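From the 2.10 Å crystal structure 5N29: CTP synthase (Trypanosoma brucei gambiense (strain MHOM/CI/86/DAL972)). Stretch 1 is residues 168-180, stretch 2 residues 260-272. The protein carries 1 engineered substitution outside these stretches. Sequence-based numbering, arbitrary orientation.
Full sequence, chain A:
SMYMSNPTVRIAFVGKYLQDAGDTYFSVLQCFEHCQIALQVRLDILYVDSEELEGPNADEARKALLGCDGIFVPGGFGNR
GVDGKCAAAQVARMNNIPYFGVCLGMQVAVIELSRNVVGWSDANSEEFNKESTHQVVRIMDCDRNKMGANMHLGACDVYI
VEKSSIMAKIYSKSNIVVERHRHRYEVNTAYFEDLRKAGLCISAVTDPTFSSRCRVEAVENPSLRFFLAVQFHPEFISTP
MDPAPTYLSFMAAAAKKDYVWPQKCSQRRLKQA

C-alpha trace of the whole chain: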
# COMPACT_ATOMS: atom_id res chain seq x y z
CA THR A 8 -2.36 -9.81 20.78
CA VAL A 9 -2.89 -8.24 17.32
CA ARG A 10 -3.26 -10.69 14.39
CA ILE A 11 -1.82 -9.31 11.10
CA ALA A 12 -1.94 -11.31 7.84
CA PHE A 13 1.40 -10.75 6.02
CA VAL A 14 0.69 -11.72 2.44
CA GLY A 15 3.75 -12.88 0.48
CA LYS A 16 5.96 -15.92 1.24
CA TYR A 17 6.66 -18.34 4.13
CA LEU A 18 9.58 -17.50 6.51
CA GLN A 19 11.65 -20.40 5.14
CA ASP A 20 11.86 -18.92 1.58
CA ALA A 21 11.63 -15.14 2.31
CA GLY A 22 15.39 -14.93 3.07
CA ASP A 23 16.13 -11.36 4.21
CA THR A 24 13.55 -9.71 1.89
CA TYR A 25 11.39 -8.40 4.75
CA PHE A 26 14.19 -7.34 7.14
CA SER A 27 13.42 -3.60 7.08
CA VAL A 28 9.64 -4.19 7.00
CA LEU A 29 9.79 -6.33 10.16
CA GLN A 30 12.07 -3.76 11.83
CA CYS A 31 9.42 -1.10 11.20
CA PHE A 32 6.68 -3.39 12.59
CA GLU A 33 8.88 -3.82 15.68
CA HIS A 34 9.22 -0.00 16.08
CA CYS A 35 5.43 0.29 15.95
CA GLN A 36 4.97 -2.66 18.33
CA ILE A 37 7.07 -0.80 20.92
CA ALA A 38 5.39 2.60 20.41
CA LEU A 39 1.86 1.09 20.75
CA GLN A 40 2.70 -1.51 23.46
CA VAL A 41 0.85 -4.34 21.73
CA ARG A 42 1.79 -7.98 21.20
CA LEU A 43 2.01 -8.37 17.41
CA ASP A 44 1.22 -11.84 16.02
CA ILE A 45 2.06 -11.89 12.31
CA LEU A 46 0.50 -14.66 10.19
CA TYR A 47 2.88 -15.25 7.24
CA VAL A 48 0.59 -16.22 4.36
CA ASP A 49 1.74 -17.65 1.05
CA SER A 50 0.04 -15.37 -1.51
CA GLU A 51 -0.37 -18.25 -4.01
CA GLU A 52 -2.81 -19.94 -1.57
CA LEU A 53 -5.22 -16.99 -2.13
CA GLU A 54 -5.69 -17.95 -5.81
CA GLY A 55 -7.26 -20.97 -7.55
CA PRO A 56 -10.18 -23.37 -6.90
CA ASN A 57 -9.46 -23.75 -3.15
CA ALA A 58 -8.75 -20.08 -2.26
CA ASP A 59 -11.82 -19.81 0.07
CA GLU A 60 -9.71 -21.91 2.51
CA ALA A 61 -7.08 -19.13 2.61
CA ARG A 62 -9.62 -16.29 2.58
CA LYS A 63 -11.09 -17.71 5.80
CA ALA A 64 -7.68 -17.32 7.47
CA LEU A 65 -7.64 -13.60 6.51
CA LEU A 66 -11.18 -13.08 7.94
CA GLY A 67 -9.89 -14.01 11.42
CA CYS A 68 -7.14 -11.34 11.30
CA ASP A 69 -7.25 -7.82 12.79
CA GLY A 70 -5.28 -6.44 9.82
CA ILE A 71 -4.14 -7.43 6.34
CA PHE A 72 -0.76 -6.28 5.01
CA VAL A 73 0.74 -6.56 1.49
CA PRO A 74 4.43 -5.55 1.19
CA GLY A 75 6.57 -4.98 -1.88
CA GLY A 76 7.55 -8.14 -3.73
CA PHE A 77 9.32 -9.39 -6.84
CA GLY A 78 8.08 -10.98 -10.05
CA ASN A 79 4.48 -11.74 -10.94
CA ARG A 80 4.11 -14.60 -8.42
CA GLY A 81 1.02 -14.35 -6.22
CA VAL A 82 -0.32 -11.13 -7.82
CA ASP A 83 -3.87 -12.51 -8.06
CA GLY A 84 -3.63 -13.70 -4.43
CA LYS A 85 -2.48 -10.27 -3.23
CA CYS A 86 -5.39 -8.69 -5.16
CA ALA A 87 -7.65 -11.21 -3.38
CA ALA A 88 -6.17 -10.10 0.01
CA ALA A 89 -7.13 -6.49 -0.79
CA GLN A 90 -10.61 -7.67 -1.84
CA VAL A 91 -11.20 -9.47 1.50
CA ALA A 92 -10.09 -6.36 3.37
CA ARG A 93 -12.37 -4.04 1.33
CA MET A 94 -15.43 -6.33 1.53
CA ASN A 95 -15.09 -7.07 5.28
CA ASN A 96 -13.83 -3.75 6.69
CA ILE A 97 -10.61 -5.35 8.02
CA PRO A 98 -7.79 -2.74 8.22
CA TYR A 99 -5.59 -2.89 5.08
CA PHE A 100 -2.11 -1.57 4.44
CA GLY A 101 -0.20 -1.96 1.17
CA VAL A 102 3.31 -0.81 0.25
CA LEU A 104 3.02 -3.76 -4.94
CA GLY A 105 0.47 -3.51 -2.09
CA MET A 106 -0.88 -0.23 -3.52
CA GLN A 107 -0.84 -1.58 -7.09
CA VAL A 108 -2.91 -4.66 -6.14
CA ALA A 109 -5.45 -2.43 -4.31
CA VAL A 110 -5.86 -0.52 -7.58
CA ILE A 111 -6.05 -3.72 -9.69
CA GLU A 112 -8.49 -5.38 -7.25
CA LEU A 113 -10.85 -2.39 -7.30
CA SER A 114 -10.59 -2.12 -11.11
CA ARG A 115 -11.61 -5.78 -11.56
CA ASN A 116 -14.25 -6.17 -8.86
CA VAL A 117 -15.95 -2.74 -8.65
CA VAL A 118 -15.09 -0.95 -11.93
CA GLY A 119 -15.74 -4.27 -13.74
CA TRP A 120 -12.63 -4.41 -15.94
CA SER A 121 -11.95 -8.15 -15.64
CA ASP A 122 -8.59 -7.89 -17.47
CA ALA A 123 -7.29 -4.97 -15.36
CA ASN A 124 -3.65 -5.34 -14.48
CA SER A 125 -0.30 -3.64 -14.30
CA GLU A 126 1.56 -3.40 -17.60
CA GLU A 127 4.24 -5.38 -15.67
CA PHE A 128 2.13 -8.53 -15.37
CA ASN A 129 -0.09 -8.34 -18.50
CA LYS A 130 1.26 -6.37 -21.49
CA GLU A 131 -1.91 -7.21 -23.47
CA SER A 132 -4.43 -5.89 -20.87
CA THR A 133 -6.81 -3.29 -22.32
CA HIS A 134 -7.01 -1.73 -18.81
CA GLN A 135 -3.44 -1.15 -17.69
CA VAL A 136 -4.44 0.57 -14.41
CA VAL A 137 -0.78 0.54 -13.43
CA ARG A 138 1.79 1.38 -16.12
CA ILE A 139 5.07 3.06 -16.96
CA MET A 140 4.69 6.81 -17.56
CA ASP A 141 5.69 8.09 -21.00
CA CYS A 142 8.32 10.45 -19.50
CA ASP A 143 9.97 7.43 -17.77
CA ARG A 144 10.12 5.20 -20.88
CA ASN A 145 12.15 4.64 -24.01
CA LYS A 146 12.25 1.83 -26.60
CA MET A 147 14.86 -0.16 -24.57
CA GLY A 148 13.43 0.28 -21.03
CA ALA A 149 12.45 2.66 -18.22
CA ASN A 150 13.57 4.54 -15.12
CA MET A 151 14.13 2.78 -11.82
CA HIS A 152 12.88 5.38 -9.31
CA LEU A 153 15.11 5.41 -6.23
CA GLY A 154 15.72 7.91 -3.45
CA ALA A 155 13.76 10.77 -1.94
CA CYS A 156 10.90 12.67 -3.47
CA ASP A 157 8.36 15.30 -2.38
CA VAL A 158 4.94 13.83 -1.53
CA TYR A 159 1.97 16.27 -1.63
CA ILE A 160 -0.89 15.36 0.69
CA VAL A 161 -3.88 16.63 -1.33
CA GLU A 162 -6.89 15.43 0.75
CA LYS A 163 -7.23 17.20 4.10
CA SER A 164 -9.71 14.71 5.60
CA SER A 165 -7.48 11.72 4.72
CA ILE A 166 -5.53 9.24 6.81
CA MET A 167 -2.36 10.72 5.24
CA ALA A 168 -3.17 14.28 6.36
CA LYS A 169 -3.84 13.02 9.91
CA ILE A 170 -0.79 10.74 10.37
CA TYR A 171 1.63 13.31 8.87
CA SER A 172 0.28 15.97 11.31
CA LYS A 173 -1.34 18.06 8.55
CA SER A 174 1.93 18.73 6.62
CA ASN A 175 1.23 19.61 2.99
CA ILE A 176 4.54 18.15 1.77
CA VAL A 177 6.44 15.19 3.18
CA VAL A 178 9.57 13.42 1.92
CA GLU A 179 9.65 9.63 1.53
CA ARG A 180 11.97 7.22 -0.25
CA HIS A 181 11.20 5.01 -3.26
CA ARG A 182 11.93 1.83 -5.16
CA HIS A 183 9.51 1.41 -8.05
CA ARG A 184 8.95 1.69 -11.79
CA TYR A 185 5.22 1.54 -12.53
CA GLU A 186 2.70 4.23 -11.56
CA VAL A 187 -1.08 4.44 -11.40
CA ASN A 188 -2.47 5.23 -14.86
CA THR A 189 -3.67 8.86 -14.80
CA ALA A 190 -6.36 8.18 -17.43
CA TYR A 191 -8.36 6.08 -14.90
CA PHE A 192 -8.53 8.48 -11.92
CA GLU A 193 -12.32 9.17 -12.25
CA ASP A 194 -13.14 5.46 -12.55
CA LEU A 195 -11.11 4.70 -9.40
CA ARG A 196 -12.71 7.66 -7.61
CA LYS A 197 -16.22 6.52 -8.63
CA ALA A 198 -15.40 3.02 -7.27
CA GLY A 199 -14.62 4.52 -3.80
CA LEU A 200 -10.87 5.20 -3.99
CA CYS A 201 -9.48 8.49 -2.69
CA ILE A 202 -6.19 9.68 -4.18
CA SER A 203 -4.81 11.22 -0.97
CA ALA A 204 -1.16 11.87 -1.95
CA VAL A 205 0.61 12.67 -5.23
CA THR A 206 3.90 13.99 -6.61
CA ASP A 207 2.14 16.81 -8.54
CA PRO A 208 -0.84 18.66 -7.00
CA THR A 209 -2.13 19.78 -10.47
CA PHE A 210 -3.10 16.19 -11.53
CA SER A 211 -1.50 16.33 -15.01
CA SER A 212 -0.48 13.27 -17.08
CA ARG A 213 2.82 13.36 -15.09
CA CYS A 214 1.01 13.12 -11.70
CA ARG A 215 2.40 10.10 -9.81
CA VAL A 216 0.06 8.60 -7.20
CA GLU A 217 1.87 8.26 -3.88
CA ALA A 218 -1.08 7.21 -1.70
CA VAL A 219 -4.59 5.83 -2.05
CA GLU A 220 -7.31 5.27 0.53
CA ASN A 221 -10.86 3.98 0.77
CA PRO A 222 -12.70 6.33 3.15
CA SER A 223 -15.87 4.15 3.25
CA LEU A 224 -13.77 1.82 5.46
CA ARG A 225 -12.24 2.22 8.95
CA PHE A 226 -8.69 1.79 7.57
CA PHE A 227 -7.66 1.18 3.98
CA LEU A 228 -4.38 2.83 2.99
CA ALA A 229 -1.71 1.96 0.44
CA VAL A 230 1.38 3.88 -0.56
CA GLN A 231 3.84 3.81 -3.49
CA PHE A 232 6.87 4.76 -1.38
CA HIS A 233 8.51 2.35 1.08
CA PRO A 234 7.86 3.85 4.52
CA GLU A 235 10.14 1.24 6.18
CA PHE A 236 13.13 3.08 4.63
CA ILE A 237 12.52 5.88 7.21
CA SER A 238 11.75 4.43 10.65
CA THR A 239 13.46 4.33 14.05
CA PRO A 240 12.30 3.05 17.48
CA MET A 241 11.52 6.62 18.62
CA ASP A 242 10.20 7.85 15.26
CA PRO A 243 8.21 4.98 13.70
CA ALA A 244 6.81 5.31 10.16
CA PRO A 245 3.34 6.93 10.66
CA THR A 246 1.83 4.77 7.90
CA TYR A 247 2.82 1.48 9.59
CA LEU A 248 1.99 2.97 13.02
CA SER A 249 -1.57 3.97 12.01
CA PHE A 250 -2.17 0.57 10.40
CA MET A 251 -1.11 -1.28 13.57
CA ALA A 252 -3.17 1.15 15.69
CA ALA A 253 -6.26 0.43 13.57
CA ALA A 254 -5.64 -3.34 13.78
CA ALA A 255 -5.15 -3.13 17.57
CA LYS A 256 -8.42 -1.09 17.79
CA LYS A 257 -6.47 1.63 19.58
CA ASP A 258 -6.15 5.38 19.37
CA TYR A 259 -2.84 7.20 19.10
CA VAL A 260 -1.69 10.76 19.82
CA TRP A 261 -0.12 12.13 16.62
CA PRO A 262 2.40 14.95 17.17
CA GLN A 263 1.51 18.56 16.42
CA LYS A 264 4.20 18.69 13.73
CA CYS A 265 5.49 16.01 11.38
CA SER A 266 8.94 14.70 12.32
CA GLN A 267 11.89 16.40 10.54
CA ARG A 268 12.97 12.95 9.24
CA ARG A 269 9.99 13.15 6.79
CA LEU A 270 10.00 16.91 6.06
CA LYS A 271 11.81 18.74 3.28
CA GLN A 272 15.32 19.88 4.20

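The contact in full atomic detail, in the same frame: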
# COMPACT_ATOMS: atom_id res chain seq x y z
N ALA A 168 -3.18 12.96 5.71
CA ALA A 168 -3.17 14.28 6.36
C ALA A 168 -3.03 14.16 7.89
O ALA A 168 -2.26 14.89 8.50
CB ALA A 168 -4.44 15.05 6.00
N LYS A 169 -3.77 13.21 8.47
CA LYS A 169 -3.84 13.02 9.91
C LYS A 169 -2.51 12.49 10.48
O LYS A 169 -1.95 13.05 11.44
CB LYS A 169 -5.00 12.06 10.22
CG LYS A 169 -5.51 12.03 11.66
CD LYS A 169 -4.87 10.96 12.54
CE LYS A 169 -5.03 9.53 12.03
NZ LYS A 169 -6.43 9.14 11.75
N ILE A 170 -2.00 11.43 9.87
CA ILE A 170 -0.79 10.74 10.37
C ILE A 170 0.51 11.50 10.10
O ILE A 170 1.50 11.28 10.79
CB ILE A 170 -0.67 9.30 9.85
CG1 ILE A 170 -0.31 9.27 8.35
CG2 ILE A 170 -1.94 8.51 10.20
CD1 ILE A 170 -0.30 7.90 7.72
N TYR A 171 0.51 12.38 9.09
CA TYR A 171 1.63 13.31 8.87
C TYR A 171 1.40 14.70 9.49
O TYR A 171 2.01 15.68 9.06
CB TYR A 171 1.96 13.39 7.37
CG TYR A 171 2.64 12.14 6.87
CD1 TYR A 171 4.00 11.93 7.07
CD2 TYR A 171 1.91 11.16 6.18
CE1 TYR A 171 4.63 10.79 6.60
CE2 TYR A 171 2.53 10.01 5.72
CZ TYR A 171 3.88 9.83 5.93
OH TYR A 171 4.49 8.68 5.47
N SER A 172 0.52 14.76 10.50
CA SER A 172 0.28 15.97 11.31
C SER A 172 -0.03 17.21 10.48
O SER A 172 0.48 18.30 10.75
CB SER A 172 1.47 16.21 12.25
OG SER A 172 1.71 15.07 13.05
N LYS A 173 -0.85 17.01 9.44
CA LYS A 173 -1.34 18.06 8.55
C LYS A 173 -0.28 18.78 7.68
O LYS A 173 -0.59 19.82 7.10
CB LYS A 173 -2.21 19.07 9.34
CG LYS A 173 -3.31 18.37 10.14
CD LYS A 173 -4.35 19.30 10.75
CE LYS A 173 -5.45 18.47 11.40
NZ LYS A 173 -6.30 19.22 12.36
N SER A 174 0.92 18.21 7.55
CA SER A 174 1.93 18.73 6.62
C SER A 174 1.42 18.58 5.19
O SER A 174 0.82 17.56 4.85
CB SER A 174 3.26 17.98 6.73
OG SER A 174 3.84 18.17 7.99
N ASN A 175 1.67 19.60 4.38
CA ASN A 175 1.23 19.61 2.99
C ASN A 175 2.20 18.83 2.12
O ASN A 175 1.79 18.24 1.12
CB ASN A 175 1.07 21.04 2.48
CG ASN A 175 -0.05 21.80 3.17
OD1 ASN A 175 -1.14 21.25 3.40
ND2 ASN A 175 0.21 23.05 3.52
N ILE A 176 3.49 18.85 2.50
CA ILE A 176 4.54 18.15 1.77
C ILE A 176 5.35 17.32 2.75
O ILE A 176 5.80 17.82 3.77
CB ILE A 176 5.48 19.12 1.01
CG1 ILE A 176 4.67 20.07 0.11
CG2 ILE A 176 6.51 18.34 0.19
CD1 ILE A 176 5.50 21.15 -0.57
N VAL A 177 5.53 16.04 2.43
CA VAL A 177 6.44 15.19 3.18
C VAL A 177 7.43 14.57 2.20
O VAL A 177 7.25 14.65 1.00
CB VAL A 177 5.68 14.15 4.04
CG1 VAL A 177 4.69 14.87 4.96
CG2 VAL A 177 4.95 13.10 3.19
N VAL A 178 8.50 13.99 2.73
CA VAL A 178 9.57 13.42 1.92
C VAL A 178 9.74 11.96 2.33
O VAL A 178 10.08 11.66 3.49
CB VAL A 178 10.89 14.21 2.08
CG1 VAL A 178 12.01 13.56 1.28
CG2 VAL A 178 10.67 15.65 1.64
N GLU A 179 9.48 11.07 1.37
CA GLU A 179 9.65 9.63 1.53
C GLU A 179 10.55 9.09 0.44
O GLU A 179 10.79 9.76 -0.57
CB GLU A 179 8.30 8.93 1.46
CG GLU A 179 7.36 9.28 2.61
CD GLU A 179 7.65 8.56 3.91
OE1 GLU A 179 8.47 7.61 3.95
OE2 GLU A 179 7.02 8.95 4.92
N ARG A 180 11.02 7.87 0.64
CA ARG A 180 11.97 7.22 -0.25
C ARG A 180 11.32 6.09 -1.05
O ARG A 180 10.39 5.44 -0.58
CB ARG A 180 13.15 6.70 0.56
CG ARG A 180 13.92 7.81 1.27
CD ARG A 180 15.11 7.27 2.05
NE ARG A 180 16.11 6.72 1.13
CZ ARG A 180 16.95 7.44 0.38
NH1 ARG A 180 16.94 8.77 0.43
NH2 ARG A 180 17.80 6.82 -0.42
N VAL A 260 -1.90 9.31 19.83
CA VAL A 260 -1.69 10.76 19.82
C VAL A 260 -0.62 11.10 18.78
O VAL A 260 0.55 10.81 18.98
CB VAL A 260 -1.28 11.30 21.21
CG1 VAL A 260 -1.00 12.80 21.15
CG2 VAL A 260 -2.36 10.98 22.24
N TRP A 261 -1.04 11.70 17.67
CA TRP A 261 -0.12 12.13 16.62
C TRP A 261 0.50 13.47 17.05
O TRP A 261 -0.18 14.29 17.66
CB TRP A 261 -0.87 12.25 15.29
CG TRP A 261 -1.46 10.92 14.92
CD1 TRP A 261 -2.75 10.51 15.14
CD2 TRP A 261 -0.77 9.80 14.36
NE1 TRP A 261 -2.90 9.20 14.71
CE2 TRP A 261 -1.70 8.75 14.24
CE3 TRP A 261 0.55 9.59 13.94
CZ2 TRP A 261 -1.36 7.50 13.71
CZ3 TRP A 261 0.89 8.35 13.42
CH2 TRP A 261 -0.06 7.32 13.31
N PRO A 262 1.80 13.68 16.77
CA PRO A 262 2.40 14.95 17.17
C PRO A 262 1.79 16.14 16.46
O PRO A 262 1.12 15.98 15.43
CB PRO A 262 3.88 14.79 16.79
CG PRO A 262 3.92 13.67 15.81
CD PRO A 262 2.79 12.76 16.19
N GLN A 263 2.02 17.33 17.00
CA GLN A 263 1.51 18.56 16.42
C GLN A 263 2.20 18.91 15.11
O GLN A 263 1.63 19.60 14.28
CB GLN A 263 1.66 19.72 17.42
CG GLN A 263 0.82 19.55 18.67
CD GLN A 263 -0.66 19.40 18.35
OE1 GLN A 263 -1.28 20.31 17.80
NE2 GLN A 263 -1.21 18.25 18.68
N LYS A 264 3.44 18.45 14.94
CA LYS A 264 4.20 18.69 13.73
C LYS A 264 4.86 17.39 13.30
O LYS A 264 5.36 16.64 14.14
CB LYS A 264 5.25 19.79 13.93
CG LYS A 264 6.08 20.09 12.69
CD LYS A 264 6.35 21.58 12.49
CE LYS A 264 6.93 21.82 11.11
NZ LYS A 264 7.05 23.27 10.78
N CYS A 265 4.83 17.15 11.99
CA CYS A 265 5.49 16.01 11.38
C CYS A 265 6.97 16.03 11.73
O CYS A 265 7.60 17.08 11.69
CB CYS A 265 5.32 16.09 9.87
SG CYS A 265 6.04 14.72 8.96
N SER A 266 7.50 14.86 12.07
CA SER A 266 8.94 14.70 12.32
C SER A 266 9.79 15.26 11.16
O SER A 266 9.42 15.12 9.99
CB SER A 266 9.27 13.22 12.56
OG SER A 266 10.64 12.93 12.32
N GLN A 267 10.93 15.86 11.51
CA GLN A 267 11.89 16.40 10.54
C GLN A 267 12.50 15.34 9.62
O GLN A 267 12.91 15.67 8.51
CB GLN A 267 13.02 17.16 11.25
CG GLN A 267 12.61 18.52 11.78
CD GLN A 267 12.26 19.50 10.67
OE1 GLN A 267 12.86 19.48 9.60
NE2 GLN A 267 11.26 20.34 10.93
N ARG A 268 12.55 14.09 10.07
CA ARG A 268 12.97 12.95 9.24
C ARG A 268 12.13 12.77 7.96
O ARG A 268 12.62 12.19 6.99
CB ARG A 268 12.93 11.64 10.04
CG ARG A 268 13.97 11.54 11.14
CD ARG A 268 14.13 10.10 11.62
NE ARG A 268 15.11 9.94 12.69
CZ ARG A 268 14.92 10.24 13.98
NH1 ARG A 268 13.76 10.75 14.42
NH2 ARG A 268 15.91 10.04 14.86
N ARG A 269 10.88 13.25 7.97
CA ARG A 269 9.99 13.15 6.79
C ARG A 269 9.55 14.51 6.24
O ARG A 269 8.62 14.57 5.43
CB ARG A 269 8.80 12.23 7.13
CG ARG A 269 9.26 10.83 7.53
CD ARG A 269 8.15 9.84 7.81
NE ARG A 269 8.65 8.71 8.58
CZ ARG A 269 8.91 8.73 9.89
NH1 ARG A 269 8.68 9.82 10.61
NH2 ARG A 269 9.40 7.64 10.48
N LEU A 270 10.24 15.58 6.62
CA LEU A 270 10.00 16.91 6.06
C LEU A 270 11.15 17.32 5.15
O LEU A 270 12.27 16.81 5.26
CB LEU A 270 9.82 17.95 7.17
CG LEU A 270 8.51 17.91 7.96
CD1 LEU A 270 8.49 19.06 8.97
CD2 LEU A 270 7.31 17.98 7.03
N LYS A 271 10.84 18.26 4.26
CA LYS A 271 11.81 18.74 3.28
C LYS A 271 12.91 19.53 4.00
O LYS A 271 12.62 20.46 4.77
CB LYS A 271 11.09 19.62 2.25
CG LYS A 271 11.80 19.82 0.92
CD LYS A 271 10.80 20.31 -0.12
CE LYS A 271 11.48 20.82 -1.38
NZ LYS A 271 12.35 19.80 -2.02
N GLN A 272 14.15 19.11 3.79
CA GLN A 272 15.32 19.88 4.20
C GLN A 272 15.85 20.64 2.98
O GLN A 272 16.98 21.11 2.96
CB GLN A 272 16.41 18.96 4.79
CG GLN A 272 16.00 18.22 6.06
CD GLN A 272 15.93 19.10 7.30
OE1 GLN A 272 15.83 20.33 7.21
NE2 GLN A 272 15.99 18.47 8.46
O HOH W 1 3.03 18.88 10.36
O HOH W 2 8.29 19.23 3.72
O HOH W 3 12.50 12.39 4.29
O HOH W 4 8.13 6.58 6.81

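Water does much of the joining in this contact. Two direct hydrogen bonds cross between the stretches, and three ordered waters add bridges of their own. These waters satisfy backbone atoms that do not pair directly across the contact.

The direct backbone bond runs from Val178 N to Arg269 O, at 2.8 Å with an N-H...acceptor angle of 157°. It ties the strand that includes Val178 to the second stretch at Arg269. Here the CA atoms of Val178 and Arg269 lie 4.9 Å apart. The same carbonyl also packs closely on the preceding residue, with Arg269 O 3.2 Å from Val177 CA. Waters extend the link on both sides along the strand. Water 2 donates to Ile176 O at 2.9 Å and accepts from Lys271 N at 2.8 Å. Water 3 donates to both Val178 O and Arg268 O, each at 2.7 Å. These two carbonyls are both acceptors and cannot bond each other, so the water supplies the protons.

The second direct bond lies at the turn. Tyr171 to Ser174 form a type I' beta turn, closed by Ser174 N to Tyr171 O at 3.1 Å. Ser172, within the turn, directs its CA-to-CB bond toward the other stretch. Ser172 OG donates to Pro262 O at a short 2.6 Å. Water 1 gathers three more groups nearby. It donates to Ser172 O at 2.6 Å, accepts from Cys265 N at 3.0 Å, and lies 2.6 Å from Ser174 OG.

Cys265 is buried, and its CA-to-CB bond points toward the first stretch. Cys265 CB lies 3.2 Å from Ser174 OG and 3.4 Å from Tyr171 O. Cys265 SG meets the edge of the Tyr171 ring, 3.9 Å from Tyr171 CD1, and lies 4.2 Å from Val177 CG1. Cys265 SG is essentially in the plane of the Tyr171 ring, so it does not sit over the face.

Arg269 CD also approaches the edge of this ring, 3.8 Å from Tyr171 CE1. Tyr171 OH donates to Glu179 OE2 at 2.6 Å, which links two residues of the first stretch beside the arginine. Glu179 OE2 lies at the edge of the Arg269 guanidinium, but its distance to Arg269 NE is 4.0 Å, beyond a salt bridge. Water 4 accepts from Arg269 NE at 2.8 Å. The guanidinium is also hydrogen-bonded elsewhere in the structure.

Trp261 gives the contact an apolar end. Ile170 CG2 sits over one face of the six-membered ring of Trp261, 3.9 Å from the centroid of that ring and 21° off the normal, a CH-pi contact. Lys169 CD comes within 3.4 Å of Trp261 CD1, at an oblique angle to the ring.

Leu270 has its CA-to-CB bond away from the first stretch, yet Leu270 CD2 returns to 3.6 Å from both Ser174 OG and Ile176 O. Val178 CG2 rests 3.7 Å from Lys271 CA.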